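Local atomic coordinates of acetyltransferase (Escherichia coli, PDB entry 7BYY), a protein that probably transfers the acetyl group of acetyl-CoA to the amino acid of aminoacyl-tRNAs, such as glycyl-tRNA, acting as the toxin of a toxin-antitoxin system. Residues Lys28-Gly33 and Ile68-Phe73; Ala58-Asp61 and Glu66-Gly69; Val101-Ala106 and Asp117-Phe122. The protein carries 1 engineered substitution. All coordinates share one frame; numbering follows the deposited sequence.

Contact 1 (Lys28-Gly33 and Ile68-Phe73); sequences KQFDCG and IGICTF
Phe30 brings the far end of its ring, atoms CE1, CZ and CE2, against the backbone of Ile68, Gly69 and Ile70. Gly69 CA lies at the rim of the ring, close to its plane, 4.1 Å from Phe30 CZ. The other approaches are oblique: Ile68 O is 3.7 Å from Phe30 CE1, and Ile70 N stands 4.1 Å from Phe30 CZ. Neither polar atom depends on the aromatic ring for a partner, since Ile68 O is hydrogen-bonded to Ala106 N, just past the end of strand 94-105, and Ile70 N to Gly104 O within it; the ring can lie beside them as plain packing. The one meeting of side chains is loose, Phe30 CE2 to Ile70 CG2 at 4.4 Å. Ile70 starts out toward the loop from its CB, but its CG1 branch then leads away to Ala58.

A chi1 of -168° sets Phe30 CG opposite the backbone N and carries the flat, apolar ring off the loop into the protein. A large aromatic residue suits this place because, within these two segments, Phe30 alone spans from the loop to strand 67-79. Next to it, Asp31 OD2 forms a salt bridge with Arg107, and Cys32 N bonds to Asp38 OD1. Val41 of helix 35-50 packs on both Phe30 and Ile70, so the ring sits between that helix and the face of strand 67-79 turned toward it.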
loop_
_atom_site.group_PDB
_atom_site.type_symbol
_atom_site.label_atom_id
_atom_site.label_comp_id
_atom_site.label_asym_id
_atom_site.label_seq_id
_atom_site.Cartn_x
_atom_site.Cartn_y
_atom_site.Cartn_z
ATOM N N LYS A 28 23.396 6.554 -15.298
ATOM C CA LYS A 28 24.625 6.176 -14.605
ATOM C C LYS A 28 25.297 7.353 -13.910
ATOM O O LYS A 28 26.166 7.137 -13.058
ATOM C CB LYS A 28 25.611 5.534 -15.580
ATOM C CG LYS A 28 25.369 4.058 -15.825
ATOM C CD LYS A 28 26.240 3.535 -16.958
ATOM C CE LYS A 28 27.719 3.746 -16.670
ATOM N NZ LYS A 28 28.574 3.267 -17.792
ATOM N N GLN A 29 24.954 8.587 -14.280
ATOM C CA GLN A 29 25.463 9.760 -13.578
ATOM C C GLN A 29 24.342 10.577 -12.942
ATOM O O GLN A 29 24.319 10.722 -11.718
ATOM C CB GLN A 29 26.314 10.597 -14.542
ATOM C CG GLN A 29 27.160 9.725 -15.474
ATOM C CD GLN A 29 28.448 10.390 -15.910
ATOM O OE1 GLN A 29 29.542 9.895 -15.627
ATOM N NE2 GLN A 29 28.328 11.515 -16.608
ATOM N N PHE A 30 23.382 11.069 -13.722
ATOM C CA PHE A 30 22.170 11.707 -13.199
ATOM C C PHE A 30 22.489 12.770 -12.140
ATOM O O PHE A 30 22.206 12.621 -10.953
ATOM C CB PHE A 30 21.210 10.653 -12.639
ATOM C CG PHE A 30 19.838 11.188 -12.352
ATOM C CD1 PHE A 30 18.954 11.458 -13.385
ATOM C CD2 PHE A 30 19.433 11.429 -11.053
ATOM C CE1 PHE A 30 17.695 11.954 -13.120
ATOM C CE2 PHE A 30 18.176 11.926 -10.783
ATOM C CZ PHE A 30 17.306 12.188 -11.818
ATOM N N ASP A 31 23.112 13.850 -12.599
ATOM C CA ASP A 31 23.356 14.991 -11.723
ATOM C C ASP A 31 22.046 15.736 -11.487
ATOM O O ASP A 31 21.511 16.372 -12.402
ATOM C CB ASP A 31 24.407 15.913 -12.332
ATOM C CG ASP A 31 24.874 16.976 -11.362
ATOM O OD1 ASP A 31 24.489 16.908 -10.175
ATOM O OD2 ASP A 31 25.630 17.877 -11.782
ATOM N N CYS A 32 21.528 15.674 -10.258
ATOM C CA CYS A 32 20.255 16.300 -9.928
ATOM C C CYS A 32 20.338 17.322 -8.800
ATOM O O CYS A 32 19.319 17.950 -8.480
ATOM C CB CYS A 32 19.216 15.230 -9.564
ATOM S SG CYS A 32 19.150 14.803 -7.806
ATOM N N GLY A 33 21.505 17.508 -8.183
ATOM C CA GLY A 33 21.681 18.477 -7.125
ATOM C C GLY A 33 21.577 17.910 -5.723
ATOM O O GLY A 33 22.014 18.570 -4.770
ATOM N N ILE A 68 15.190 12.200 -17.249
ATOM C CA ILE A 68 14.956 13.570 -16.807
ATOM C C ILE A 68 14.725 13.617 -15.303
ATOM O O ILE A 68 15.329 14.426 -14.590
ATOM C CB ILE A 68 13.775 14.182 -17.582
ATOM C CG1 ILE A 68 14.158 14.381 -19.050
ATOM C CG2 ILE A 68 13.341 15.498 -16.950
ATOM C CD1 ILE A 68 12.992 14.273 -20.010
ATOM N N GLY A 69 13.855 12.748 -14.798
ATOM C CA GLY A 69 13.577 12.712 -13.376
ATOM C C GLY A 69 13.280 11.304 -12.908
ATOM O O GLY A 69 12.972 10.408 -13.701
ATOM N N ILE A 70 13.381 11.121 -11.593
ATOM C CA ILE A 70 13.085 9.849 -10.951
ATOM C C ILE A 70 12.206 10.118 -9.737
ATOM O O ILE A 70 12.153 11.231 -9.208
ATOM C CB ILE A 70 14.363 9.086 -10.537
ATOM C CG1 ILE A 70 14.104 7.579 -10.511
ATOM C CG2 ILE A 70 14.863 9.569 -9.182
ATOM C CD1 ILE A 70 13.833 6.986 -11.868
ATOM N N CYS A 71 11.506 9.073 -9.301
ATOM C CA CYS A 71 10.586 9.205 -8.176
ATOM C C CYS A 71 10.343 7.823 -7.588
ATOM O O CYS A 71 9.694 6.990 -8.226
ATOM C CB CYS A 71 9.284 9.843 -8.633
ATOM S SG CYS A 71 7.977 9.708 -7.426
ATOM N N THR A 72 10.845 7.585 -6.379
ATOM C CA THR A 72 10.696 6.297 -5.716
ATOM C C THR A 72 9.791 6.427 -4.497
ATOM O O THR A 72 9.781 7.454 -3.813
ATOM C CB THR A 72 12.051 5.723 -5.288
ATOM O OG1 THR A 72 12.723 6.658 -4.439
ATOM C CG2 THR A 72 12.920 5.436 -6.506
ATOM N N PHE A 73 9.039 5.362 -4.225
ATOM C CA PHE A 73 8.038 5.393 -3.169
ATOM C C PHE A 73 7.798 3.977 -2.665
ATOM O O PHE A 73 7.976 3.003 -3.402
ATOM C CB PHE A 73 6.732 6.016 -3.671
ATOM C CG PHE A 73 6.258 5.449 -4.977
ATOM C CD1 PHE A 73 6.749 5.932 -6.180
ATOM C CD2 PHE A 73 5.318 4.430 -5.003
ATOM C CE1 PHE A 73 6.314 5.410 -7.384
ATOM C CE2 PHE A 73 4.877 3.907 -6.204
ATOM C CZ PHE A 73 5.376 4.398 -7.397
#

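Contact 2 (Ala58-Asp61 and Glu66-Gly69)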
loop_
_atom_site.group_PDB
_atom_site.type_symbol
_atom_site.label_atom_id
_atom_site.label_comp_id
_atom_site.label_asym_id
_atom_site.label_seq_id
_atom_site.Cartn_x
_atom_site.Cartn_y
_atom_site.Cartn_z
ATOM N N ALA A 58 9.611 7.176 -13.694
ATOM C CA ALA A 58 10.663 7.810 -14.471
ATOM C C ALA A 58 10.080 8.824 -15.446
ATOM O O ALA A 58 8.958 8.670 -15.936
ATOM C CB ALA A 58 11.484 6.769 -15.241
ATOM N N LEU A 59 10.862 9.866 -15.719
ATOM C CA LEU A 59 10.561 10.846 -16.757
ATOM C C LEU A 59 11.618 10.710 -17.843
ATOM O O LEU A 59 12.774 11.094 -17.643
ATOM C CB LEU A 59 10.537 12.262 -16.192
ATOM C CG LEU A 59 9.161 12.800 -15.815
ATOM C CD1 LEU A 59 9.189 14.317 -15.737
ATOM C CD2 LEU A 59 8.114 12.321 -16.806
ATOM N N ILE A 60 11.221 10.169 -18.989
ATOM C CA ILE A 60 12.131 9.889 -20.091
ATOM C C ILE A 60 11.836 10.855 -21.229
ATOM O O ILE A 60 10.672 11.168 -21.506
ATOM C CB ILE A 60 12.004 8.426 -20.560
ATOM C CG1 ILE A 60 12.126 7.473 -19.366
ATOM C CG2 ILE A 60 13.045 8.105 -21.625
ATOM C CD1 ILE A 60 13.394 7.661 -18.556
ATOM N N ASP A 61 12.894 11.341 -21.874
ATOM C CA ASP A 61 12.744 12.127 -23.093
ATOM C C ASP A 61 12.467 11.181 -24.252
ATOM O O ASP A 61 13.243 10.252 -24.496
ATOM C CB ASP A 61 14.000 12.956 -23.355
ATOM C CG ASP A 61 13.849 13.878 -24.552
ATOM O OD1 ASP A 61 13.018 14.807 -24.481
ATOM O OD2 ASP A 61 14.559 13.675 -25.561
ATOM N N GLU A 66 16.890 10.222 -22.496
ATOM C CA GLU A 66 17.598 10.605 -21.281
ATOM C C GLU A 66 16.678 10.588 -20.064
ATOM O O GLU A 66 15.475 10.856 -20.153
ATOM C CB GLU A 66 18.214 11.996 -21.440
ATOM C CG GLU A 66 19.514 12.028 -22.229
ATOM C CD GLU A 66 20.443 13.141 -21.772
ATOM O OE1 GLU A 66 20.121 13.803 -20.762
ATOM O OE2 GLU A 66 21.497 13.350 -22.415
ATOM N N LEU A 67 17.266 10.275 -18.913
ATOM C CA LEU A 67 16.534 10.219 -17.651
ATOM C C LEU A 67 16.392 11.640 -17.122
ATOM O O LEU A 67 17.348 12.225 -16.609
ATOM C CB LEU A 67 17.253 9.317 -16.654
ATOM C CG LEU A 67 16.578 9.136 -15.291
ATOM C CD1 LEU A 67 15.149 8.638 -15.458
ATOM C CD2 LEU A 67 17.381 8.191 -14.412
ATOM N N ILE A 68 15.190 12.200 -17.249
ATOM C CA ILE A 68 14.956 13.570 -16.807
ATOM C C ILE A 68 14.725 13.617 -15.303
ATOM O O ILE A 68 15.329 14.426 -14.590
ATOM C CB ILE A 68 13.775 14.182 -17.582
ATOM C CG1 ILE A 68 14.158 14.381 -19.050
ATOM C CG2 ILE A 68 13.341 15.498 -16.950
ATOM C CD1 ILE A 68 12.992 14.273 -20.010
ATOM N N GLY A 69 13.855 12.748 -14.798
ATOM C CA GLY A 69 13.577 12.712 -13.376
ATOM C C GLY A 69 13.280 11.304 -12.908
ATOM O O GLY A 69 12.972 10.408 -13.701
#
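Torsions bring Leu67 and Ile60 together: chi1 of -179° turns Leu67 CG opposite its backbone N, while chi1 of -51° holds Ile60 CG1 beside its own N. The two side chains meet obliquely, Ile60 CD1 lying 3.7 Å from Leu67 CD1, and Ala58 CB adds a smaller contact to the same leucine methyl. Branched apolar residues suit this non-hydrogen-bonded pair, whose side chains share one sheet face. Ile68 CD1 reaches 3.7 Å from Asp61 CB.

Strands 55-61 and 67-79 form an antiparallel beta hairpin interrupted by a classic bulge, in which Ile68 and Gly69 both stand opposite Leu59. Leu59 O receives Ile68 N at 2.7 Å, almost straight on to the carbonyl (174°), and takes a second, weak bond from Gly69 N at 3.5 Å. With no side chain, Gly69 leaves Leu59 CB close to its backbone. Leu59 N returns a bond to Gly69 O at 3.0 Å, completing the bulge, and beyond it, toward the turn, Asp61 N bonds to Glu66 O at 3.1 Å. There the carboxylates serve other partners: Asp61 OD2 takes the N-H of Ser64, and Glu66 OE1 forms a salt bridge with Lys108.

Contact 3 (Val101-Ala106 and Asp117-Phe122)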
loop_
_atom_site.group_PDB
_atom_site.type_symbol
_atom_site.label_atom_id
_atom_site.label_comp_id
_atom_site.label_asym_id
_atom_site.label_seq_id
_atom_site.Cartn_x
_atom_site.Cartn_y
_atom_site.Cartn_z
ATOM N N VAL A 101 9.795 8.797 -0.971
ATOM C CA VAL A 101 11.126 8.779 -0.380
ATOM C C VAL A 101 12.158 9.527 -1.218
ATOM O O VAL A 101 13.201 9.926 -0.679
ATOM C CB VAL A 101 11.592 7.331 -0.116
ATOM C CG1 VAL A 101 10.463 6.522 0.506
ATOM C CG2 VAL A 101 12.080 6.676 -1.389
ATOM N N MET A 102 11.894 9.751 -2.504
ATOM C CA MET A 102 12.855 10.437 -3.354
ATOM C C MET A 102 12.143 10.984 -4.578
ATOM O O MET A 102 11.286 10.311 -5.157
ATOM C CB MET A 102 13.989 9.503 -3.786
ATOM C CG MET A 102 15.291 9.746 -3.061
ATOM S SD MET A 102 16.541 8.525 -3.484
ATOM C CE MET A 102 15.774 7.031 -2.856
ATOM N N LEU A 103 12.505 12.205 -4.964
ATOM C CA LEU A 103 12.060 12.756 -6.240
ATOM C C LEU A 103 13.087 13.793 -6.664
ATOM O O LEU A 103 13.209 14.844 -6.025
ATOM C CB LEU A 103 10.665 13.360 -6.129
ATOM C CG LEU A 103 10.275 14.407 -7.176
ATOM C CD1 LEU A 103 10.202 13.789 -8.554
ATOM C CD2 LEU A 103 8.945 15.039 -6.819
ATOM N N GLY A 104 13.825 13.487 -7.714
ATOM C CA GLY A 104 14.850 14.386 -8.214
ATOM C C GLY A 104 14.728 14.584 -9.708
ATOM O O GLY A 104 14.400 13.654 -10.445
ATOM N N VAL A 105 14.991 15.813 -10.144
ATOM C CA VAL A 105 15.035 16.173 -11.556
ATOM C C VAL A 105 16.478 16.501 -11.904
ATOM O O VAL A 105 17.135 17.262 -11.183
ATOM C CB VAL A 105 14.110 17.363 -11.869
ATOM C CG1 VAL A 105 14.392 17.905 -13.268
ATOM C CG2 VAL A 105 12.651 16.961 -11.730
ATOM N N ALA A 106 16.973 15.922 -12.997
ATOM C CA ALA A 106 18.331 16.203 -13.441
ATOM C C ALA A 106 18.525 17.703 -13.637
ATOM O O ALA A 106 17.610 18.424 -14.042
ATOM C CB ALA A 106 18.641 15.449 -14.734
ATOM N N ASP A 117 5.598 17.882 -13.032
ATOM C CA ASP A 117 5.107 16.862 -13.951
ATOM C C ASP A 117 5.301 15.465 -13.375
ATOM O O ASP A 117 4.444 14.589 -13.542
ATOM C CB ASP A 117 5.814 16.990 -15.299
ATOM C CG ASP A 117 5.415 18.242 -16.046
ATOM O OD1 ASP A 117 4.464 18.924 -15.606
ATOM O OD2 ASP A 117 6.053 18.547 -17.075
ATOM N N LEU A 118 6.422 15.242 -12.685
ATOM C CA LEU A 118 6.639 13.962 -12.024
ATOM C C LEU A 118 5.714 13.782 -10.831
ATOM O O LEU A 118 5.292 12.656 -10.543
ATOM C CB LEU A 118 8.094 13.839 -11.581
ATOM C CG LEU A 118 8.873 12.754 -12.321
ATOM C CD1 LEU A 118 10.328 12.781 -11.923
ATOM C CD2 LEU A 118 8.261 11.378 -12.088
ATOM N N LEU A 119 5.395 14.867 -10.124
ATOM C CA LEU A 119 4.513 14.747 -8.969
ATOM C C LEU A 119 3.084 14.432 -9.392
ATOM O O LEU A 119 2.394 13.650 -8.730
ATOM C CB LEU A 119 4.556 16.024 -8.136
ATOM C CG LEU A 119 4.010 15.852 -6.719
ATOM C CD1 LEU A 119 4.971 15.038 -5.866
ATOM C CD2 LEU A 119 3.734 17.197 -6.083
ATOM N N CYS A 120 2.620 15.030 -10.490
ATOM C CA CYS A 120 1.275 14.723 -10.959
ATOM C C CYS A 120 1.200 13.323 -11.556
ATOM O O CYS A 120 0.159 12.664 -11.452
ATOM C CB CYS A 120 0.810 15.772 -11.970
ATOM S SG CYS A 120 -0.218 17.080 -11.240
ATOM N N ASP A 121 2.286 12.847 -12.170
ATOM C CA ASP A 121 2.316 11.452 -12.599
ATOM C C ASP A 121 2.389 10.513 -11.403
ATOM O O ASP A 121 1.862 9.395 -11.457
ATOM C CB ASP A 121 3.492 11.209 -13.546
ATOM C CG ASP A 121 3.258 11.791 -14.928
ATOM O OD1 ASP A 121 4.220 12.323 -15.524
ATOM O OD2 ASP A 121 2.108 11.723 -15.416
ATOM N N PHE A 122 3.027 10.951 -10.316
ATOM C CA PHE A 122 3.033 10.161 -9.092
ATOM C C PHE A 122 1.669 10.193 -8.412
ATOM O O PHE A 122 1.226 9.185 -7.851
ATOM C CB PHE A 122 4.122 10.675 -8.151
ATOM C CG PHE A 122 4.028 10.132 -6.757
ATOM C CD1 PHE A 122 4.378 8.818 -6.487
ATOM C CD2 PHE A 122 3.597 10.936 -5.714
ATOM C CE1 PHE A 122 4.294 8.316 -5.202
ATOM C CE2 PHE A 122 3.510 10.440 -4.430
ATOM C CZ PHE A 122 3.862 9.129 -4.173
#
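Leu118, whose side chain meets Leu103, gives its carbonyl O to Phe122 N in a helical hydrogen bond of 2.8 Å. Asp121 N bonds in the same way to Asp117 O, at 3.1 Å. With the backbone of the helix paired within itself, what it offers the strand is apolar: no hydrogen bond crosses this contact.

Leu103 carries the strand side. Its CG lies opposite the backbone N (chi1 158°), and its two methyls part to meet successive residues of the helix. CD1 of Leu103 lies 3.5 Å from CD1 of Leu118 and 3.7 Å from Leu118 CB, the two side chains running alongside each other in opposite senses. The other methyl, Leu103 CD2, is 4.1 Å from Leu119 CD1, and there the side chains cross nearly at a right angle. The fork of Leu103 lets it touch two neighbours at once, and leucines at all three places ask for no polar partner.

The strand and helix open the beta-alpha-beta unit of strand 94-105, helix 114-132 and strand 137-142. Their segment axes approach to 9.9 Å and run at 141°, so the helix heads back along the strand. In GNAT enzymes the loop between these elements and the start of the helix hold the pyrophosphate of acetyl-CoA, a role they probably share in the natural protein; Gln110 of that loop bonds through NE2 to Val105 O. Earlier on the strand, Val101 and Met102 both face Thr72 in a classic beta bulge, as in other GNAT enzymes, where a bulge in this strand helps part it from the next. Around the leucines, Cys71 and Leu59 pack on Leu118 while Leu100 and Leu153 pack on Leu119.

From the N terminus, the loop at 28-33 comes first, and contact 1 closes a long excursion through helix 35-50 and strand 55-61 when strand 67-79 arrives. Contact 2 closes the short hairpin turn within that excursion; the two end on the same strand and share Ile68 and Gly69. Contact 3 follows in series, closing the connection from strand 94-105 to helix 114-132. Backbone bonds between strand 67-79 and the end of strand 94-105 join it to the others. Leu118 also packs on Gly69, so helix 114-132 lies against the hairpin of contact 2, while contact 1 brings the loop to the other sheet face.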